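Local atomic coordinates of catechol 2,3-dioxygenase (Pseudomonas sp. KL28, PDB entry 3HPY), a protein that probably catalyses the iron(II)-dependent cleavage of catechol by O2 to 2-hydroxy-6-oxohexa-2,4-dienoate, and works as a homotetramer. Residues Cys47-Asp52 against Val127-Ser132; Phe69-Leu74 against His116-Tyr121. One frame throughout, in Å; residues are numbered along the deposited sequence.

Contact 1 (Cys47-Asp52 against Val127-Ser132); sequences CWDERD and VGNGIS
Asp49 and Asn129 lie side by side and point the same way, their carboxylate and amide planes only 4° apart. Asn129 CG stands between its backbone N and carbonyl carbon, and this chi1 of 63° lays the amide alongside the Asp49 carboxylate; Asn129 CB itself lies 3.2 Å from Trp48 O. Asp49 CB sits over the centre of the Trp48 indole, 3.8 Å above its plane. That indole offers Ile131 an edge rather than a face: Trp48 CZ3 meets the tip atom Ile131 CD1 at 3.7 Å, and the two side chains cross obliquely. Two backbone hydrogen bonds join the segments, both to Arg51 O: from Val127 N at 2.7 Å, nearly along the C=O axis, and from Gly128 N at 2.9 Å, in the carbonyl plane on a lone pair. Gly128 has phi 91°. The ends of Asp49 and Arg51 reach the second subunit: Asp49 OD1 forms a salt bridge with Arg252 of that chain and Arg51 NH1 bonds to its Glu280 O. The pairing thus joins a type I beta turn, Cys47 to Glu50, in the loop between strands 43-46 and 56-60, to the loop after strand 117-121, at a subunit interface of the homotetramer.

Contact 2 (Phe69-Leu74 against His116-Tyr121); sequences FGFKVL and HLIELY
The Tyr121 ring carries the Lys72 backbone on one face: Lys72 CA stands 4.0 Å from the ring centroid of Tyr121 and 14° off its normal, a CH-pi contact. This ring and that of Phe71 come from neighbouring parallel strands, Phe71 on 65-73 and Tyr121 on 117-121, and lie on different faces of the mixed beta sheet of the N-terminal vicinal oxygen chelate domain. Gly70 C lies at the edge of the Tyr121 ring, and His11 meets it with nearly parallel planes. Phe71 instead receives an aliphatic group at its edge, Ile118 CG2 lying in the ring plane 3.9 Å from Phe71 CD2. Five backbone hydrogen bonds alternate along the pair, from Phe69 N to Leu117 O through to Val73 N to Tyr121 O, with the segment axes 23° apart. Tyr121 CG sits between its backbone N and carbonyl carbon (chi1 66°), which swings the ring across to strand 65-73. Lys72, CG anti to its own N, runs extended, crossing Tyr121 at about a right angle, and its NZ forms a salt bridge with Asp278 of the second subunit. Val73 CG1 meets Leu120 CG at 4.0 Å, and both side chains touch helix 76-89. Gly70 brings the strands closest, its CA 4.0 Å from Glu119 CA, and Gly70 CA also makes a CA-H...O contact of 3.1 Å to Glu119 O.

In the fold
From the N terminus, the chain reaches 47-52 in the loop between strands 43-46 and 56-60, then enters strand 65-73, whose last residues, with Leu74 just beyond, make up 69-74. Helix 76-89 and strands 93-96 and 107-111 follow before 116-121 returns beside strand 65-73, so contact 2 closes a loop with 41 residues between its segments. The chain then runs on to 127-132, where contact 1 closes a wider loop of 74 intervening residues that encloses contact 2. The inner contact joins two strands within the sheet; the outer one ties two loops together about 20 Å away, centre to centre. A salt bridge, Asp52 OD2 to Lys72 NZ at 3.1 Å, connects them directly, and both reach the second subunit.

Contact 1 (Cys47-Asp52 against Val127-Ser132)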
loop_
_atom_site.group_PDB
_atom_site.type_symbol
_atom_site.label_atom_id
_atom_site.label_comp_id
_atom_site.label_asym_id
_atom_site.label_seq_id
_atom_site.Cartn_x
_atom_site.Cartn_y
_atom_site.Cartn_z
ATOM N N CYS C 47 18.717 -4.242 13.443
ATOM C CA CYS C 47 17.331 -4.071 13.022
ATOM C C CYS C 47 16.557 -5.138 13.783
ATOM O O CYS C 47 17.074 -6.237 13.996
ATOM C CB CYS C 47 17.211 -4.268 11.512
ATOM S SG CYS C 47 18.049 -2.972 10.550
ATOM N N TRP C 48 15.334 -4.822 14.207
ATOM C CA TRP C 48 14.556 -5.784 14.974
ATOM C C TRP C 48 14.411 -7.142 14.304
ATOM O O TRP C 48 14.357 -8.160 14.995
ATOM C CB TRP C 48 13.161 -5.238 15.301
ATOM C CG TRP C 48 12.232 -5.160 14.116
ATOM C CD1 TRP C 48 12.073 -4.101 13.260
ATOM C CD2 TRP C 48 11.356 -6.197 13.641
ATOM N NE1 TRP C 48 11.152 -4.418 12.281
ATOM C CE2 TRP C 48 10.699 -5.698 12.489
ATOM C CE3 TRP C 48 11.069 -7.499 14.071
ATOM C CZ2 TRP C 48 9.765 -6.458 11.767
ATOM C CZ3 TRP C 48 10.127 -8.262 13.345
ATOM C CH2 TRP C 48 9.496 -7.734 12.209
ATOM N N ASP C 49 14.366 -7.167 12.971
ATOM C CA ASP C 49 14.175 -8.431 12.252
ATOM C C ASP C 49 15.435 -9.248 11.940
ATOM O O ASP C 49 15.322 -10.402 11.538
ATOM C CB ASP C 49 13.388 -8.189 10.951
ATOM C CG ASP C 49 12.369 -9.293 10.664
ATOM O OD1 ASP C 49 12.248 -10.230 11.479
ATOM O OD2 ASP C 49 11.676 -9.225 9.625
ATOM N N GLU C 50 16.623 -8.674 12.117
ATOM C CA GLU C 50 17.851 -9.432 11.843
ATOM C C GLU C 50 18.030 -10.386 13.000
ATOM O O GLU C 50 17.329 -10.265 13.998
ATOM C CB GLU C 50 19.071 -8.515 11.763
ATOM C CG GLU C 50 18.936 -7.418 10.736
ATOM C CD GLU C 50 20.087 -6.425 10.782
ATOM O OE1 GLU C 50 20.442 -5.974 11.899
ATOM O OE2 GLU C 50 20.622 -6.092 9.702
ATOM N N ARG C 51 18.966 -11.323 12.882
ATOM C CA ARG C 51 19.184 -12.276 13.963
ATOM C C ARG C 51 20.511 -12.086 14.692
ATOM O O ARG C 51 20.642 -12.467 15.858
ATOM C CB ARG C 51 19.082 -13.712 13.424
ATOM C CG ARG C 51 17.776 -13.960 12.687
ATOM C CD ARG C 51 17.465 -15.430 12.521
ATOM N NE ARG C 51 16.261 -15.603 11.716
ATOM C CZ ARG C 51 15.737 -16.779 11.394
ATOM N NH1 ARG C 51 16.310 -17.901 11.809
ATOM N NH2 ARG C 51 14.642 -16.828 10.653
ATOM N N ASP C 52 21.478 -11.475 14.014
ATOM C CA ASP C 52 22.797 -11.255 14.599
ATOM C C ASP C 52 22.877 -10.055 15.543
ATOM O O ASP C 52 22.135 -9.080 15.398
ATOM C CB ASP C 52 23.845 -11.155 13.484
ATOM C CG ASP C 52 24.173 -12.518 12.871
ATOM O OD1 ASP C 52 23.728 -13.547 13.436
ATOM O OD2 ASP C 52 24.882 -12.566 11.844
ATOM N N VAL C 127 21.346 -13.420 18.316
ATOM C CA VAL C 127 20.463 -13.074 19.430
ATOM C C VAL C 127 18.992 -13.296 19.087
ATOM O O VAL C 127 18.142 -13.337 19.981
ATOM C CB VAL C 127 20.644 -11.593 19.850
ATOM C CG1 VAL C 127 19.983 -11.340 21.210
ATOM C CG2 VAL C 127 22.124 -11.251 19.907
ATOM N N GLY C 128 18.699 -13.449 17.794
ATOM C CA GLY C 128 17.327 -13.655 17.356
ATOM C C GLY C 128 16.655 -12.329 17.040
ATOM O O GLY C 128 17.256 -11.282 17.262
ATOM N N ASN C 129 15.424 -12.371 16.528
ATOM C CA ASN C 129 14.681 -11.158 16.172
ATOM C C ASN C 129 13.579 -10.787 17.176
ATOM O O ASN C 129 12.618 -10.099 16.826
ATOM C CB ASN C 129 14.043 -11.305 14.783
ATOM C CG ASN C 129 13.016 -12.426 14.725
ATOM O OD1 ASN C 129 12.247 -12.529 13.761
ATOM N ND2 ASN C 129 13.001 -13.274 15.744
ATOM N N GLY C 130 13.714 -11.247 18.414
ATOM C CA GLY C 130 12.725 -10.917 19.429
ATOM C C GLY C 130 11.428 -11.697 19.330
ATOM O O GLY C 130 10.564 -11.566 20.193
ATOM N N ILE C 131 11.294 -12.501 18.278
ATOM C CA ILE C 131 10.103 -13.309 18.055
ATOM C C ILE C 131 10.407 -14.774 18.326
ATOM O O ILE C 131 11.495 -15.242 18.032
ATOM C CB ILE C 131 9.625 -13.163 16.613
ATOM C CG1 ILE C 131 9.267 -11.697 16.355
ATOM C CG2 ILE C 131 8.453 -14.097 16.363
ATOM C CD1 ILE C 131 8.846 -11.400 14.948
ATOM N N SER C 132 9.443 -15.498 18.878
ATOM C CA SER C 132 9.651 -16.905 19.198
ATOM C C SER C 132 10.188 -17.747 18.046
ATOM O O SER C 132 9.988 -17.423 16.871
ATOM C CB SER C 132 8.353 -17.525 19.691
ATOM O OG SER C 132 8.547 -18.899 19.979
#

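Contact 2 (Phe69-Leu74 against His116-Tyr121)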
loop_
_atom_site.group_PDB
_atom_site.type_symbol
_atom_site.label_atom_id
_atom_site.label_comp_id
_atom_site.label_asym_id
_atom_site.label_seq_id
_atom_site.Cartn_x
_atom_site.Cartn_y
_atom_site.Cartn_z
ATOM N N PHE C 69 33.154 -0.725 7.095
ATOM C CA PHE C 69 31.950 -1.439 6.693
ATOM C C PHE C 69 32.288 -2.919 6.541
ATOM O O PHE C 69 33.153 -3.282 5.746
ATOM C CB PHE C 69 31.447 -0.877 5.364
ATOM C CG PHE C 69 30.064 -1.332 4.995
ATOM C CD1 PHE C 69 29.869 -2.219 3.946
ATOM C CD2 PHE C 69 28.956 -0.860 5.694
ATOM C CE1 PHE C 69 28.588 -2.632 3.592
ATOM C CE2 PHE C 69 27.676 -1.265 5.348
ATOM C CZ PHE C 69 27.492 -2.155 4.293
ATOM N N GLY C 70 31.598 -3.770 7.291
ATOM C CA GLY C 70 31.882 -5.192 7.226
ATOM C C GLY C 70 30.850 -6.079 6.553
ATOM O O GLY C 70 29.675 -5.734 6.467
ATOM N N PHE C 71 31.311 -7.236 6.087
ATOM C CA PHE C 71 30.463 -8.217 5.414
ATOM C C PHE C 71 30.609 -9.587 6.074
ATOM O O PHE C 71 31.726 -10.072 6.264
ATOM C CB PHE C 71 30.882 -8.364 3.955
ATOM C CG PHE C 71 30.538 -7.192 3.089
ATOM C CD1 PHE C 71 29.286 -7.100 2.503
ATOM C CD2 PHE C 71 31.489 -6.210 2.800
ATOM C CE1 PHE C 71 28.983 -6.063 1.639
ATOM C CE2 PHE C 71 31.189 -5.160 1.930
ATOM C CZ PHE C 71 29.939 -5.091 1.350
ATOM N N LYS C 72 29.490 -10.224 6.408
ATOM C CA LYS C 72 29.577 -11.553 7.000
ATOM C C LYS C 72 29.771 -12.549 5.865
ATOM O O LYS C 72 29.174 -12.385 4.799
ATOM C CB LYS C 72 28.309 -11.896 7.781
ATOM C CG LYS C 72 28.381 -13.274 8.416
ATOM C CD LYS C 72 27.312 -13.506 9.453
ATOM C CE LYS C 72 27.417 -14.914 10.009
ATOM N NZ LYS C 72 26.507 -15.100 11.175
ATOM N N VAL C 73 30.624 -13.555 6.070
ATOM C CA VAL C 73 30.860 -14.575 5.036
ATOM C C VAL C 73 30.269 -15.906 5.513
ATOM O O VAL C 73 29.874 -16.027 6.671
ATOM C CB VAL C 73 32.370 -14.757 4.725
ATOM C CG1 VAL C 73 32.989 -13.411 4.354
ATOM C CG2 VAL C 73 33.088 -15.377 5.918
ATOM N N LEU C 74 30.222 -16.905 4.639
ATOM C CA LEU C 74 29.622 -18.182 5.010
ATOM C C LEU C 74 30.160 -18.795 6.303
ATOM O O LEU C 74 29.384 -19.065 7.233
ATOM C CB LEU C 74 29.759 -19.185 3.864
ATOM C CG LEU C 74 28.886 -20.452 3.949
ATOM C CD1 LEU C 74 27.400 -20.093 4.049
ATOM C CD2 LEU C 74 29.122 -21.290 2.712
ATOM N N HIS C 116 38.248 3.564 1.542
ATOM C CA HIS C 116 37.363 2.976 2.550
ATOM C C HIS C 116 37.858 1.653 3.100
ATOM O O HIS C 116 38.356 0.811 2.355
ATOM C CB HIS C 116 35.962 2.763 1.981
ATOM C CG HIS C 116 35.434 3.942 1.238
ATOM N ND1 HIS C 116 35.724 4.173 -0.089
ATOM C CD2 HIS C 116 34.691 4.997 1.650
ATOM C CE1 HIS C 116 35.185 5.319 -0.461
ATOM N NE2 HIS C 116 34.554 5.840 0.576
ATOM N N LEU C 117 37.700 1.476 4.407
ATOM C CA LEU C 117 38.113 0.246 5.067
ATOM C C LEU C 117 36.967 -0.761 5.027
ATOM O O LEU C 117 35.839 -0.442 5.390
ATOM C CB LEU C 117 38.493 0.523 6.523
ATOM C CG LEU C 117 39.446 1.694 6.775
ATOM C CD1 LEU C 117 39.852 1.706 8.238
ATOM C CD2 LEU C 117 40.665 1.569 5.886
ATOM N N ILE C 118 37.266 -1.977 4.586
ATOM C CA ILE C 118 36.267 -3.034 4.495
ATOM C C ILE C 118 36.617 -4.150 5.473
ATOM O O ILE C 118 37.788 -4.418 5.728
ATOM C CB ILE C 118 36.224 -3.615 3.069
ATOM C CG1 ILE C 118 36.107 -2.483 2.049
ATOM C CG2 ILE C 118 35.050 -4.570 2.927
ATOM C CD1 ILE C 118 34.802 -1.722 2.103
ATOM N N GLU C 119 35.597 -4.793 6.025
ATOM C CA GLU C 119 35.811 -5.881 6.966
ATOM C C GLU C 119 35.065 -7.135 6.527
ATOM O O GLU C 119 34.009 -7.050 5.912
ATOM C CB GLU C 119 35.341 -5.475 8.366
ATOM C CG GLU C 119 36.417 -4.848 9.241
ATOM C CD GLU C 119 35.938 -4.613 10.654
ATOM O OE1 GLU C 119 35.032 -5.347 11.106
ATOM O OE2 GLU C 119 36.474 -3.703 11.327
ATOM N N LEU C 120 35.633 -8.292 6.845
ATOM C CA LEU C 120 35.033 -9.585 6.522
ATOM C C LEU C 120 35.116 -10.438 7.785
ATOM O O LEU C 120 36.190 -10.573 8.375
ATOM C CB LEU C 120 35.808 -10.261 5.382
ATOM C CG LEU C 120 35.281 -10.186 3.944
ATOM C CD1 LEU C 120 34.777 -8.800 3.605
ATOM C CD2 LEU C 120 36.389 -10.587 3.009
ATOM N N TYR C 121 33.986 -10.988 8.220
ATOM C CA TYR C 121 33.974 -11.831 9.405
ATOM C C TYR C 121 33.006 -12.973 9.198
ATOM O O TYR C 121 32.089 -12.877 8.384
ATOM C CB TYR C 121 33.538 -11.040 10.642
ATOM C CG TYR C 121 32.100 -10.555 10.591
ATOM C CD1 TYR C 121 31.754 -9.410 9.874
ATOM C CD2 TYR C 121 31.092 -11.232 11.280
ATOM C CE1 TYR C 121 30.434 -8.942 9.850
ATOM C CE2 TYR C 121 29.774 -10.779 11.263
ATOM C CZ TYR C 121 29.453 -9.630 10.552
ATOM O OH TYR C 121 28.157 -9.155 10.586
#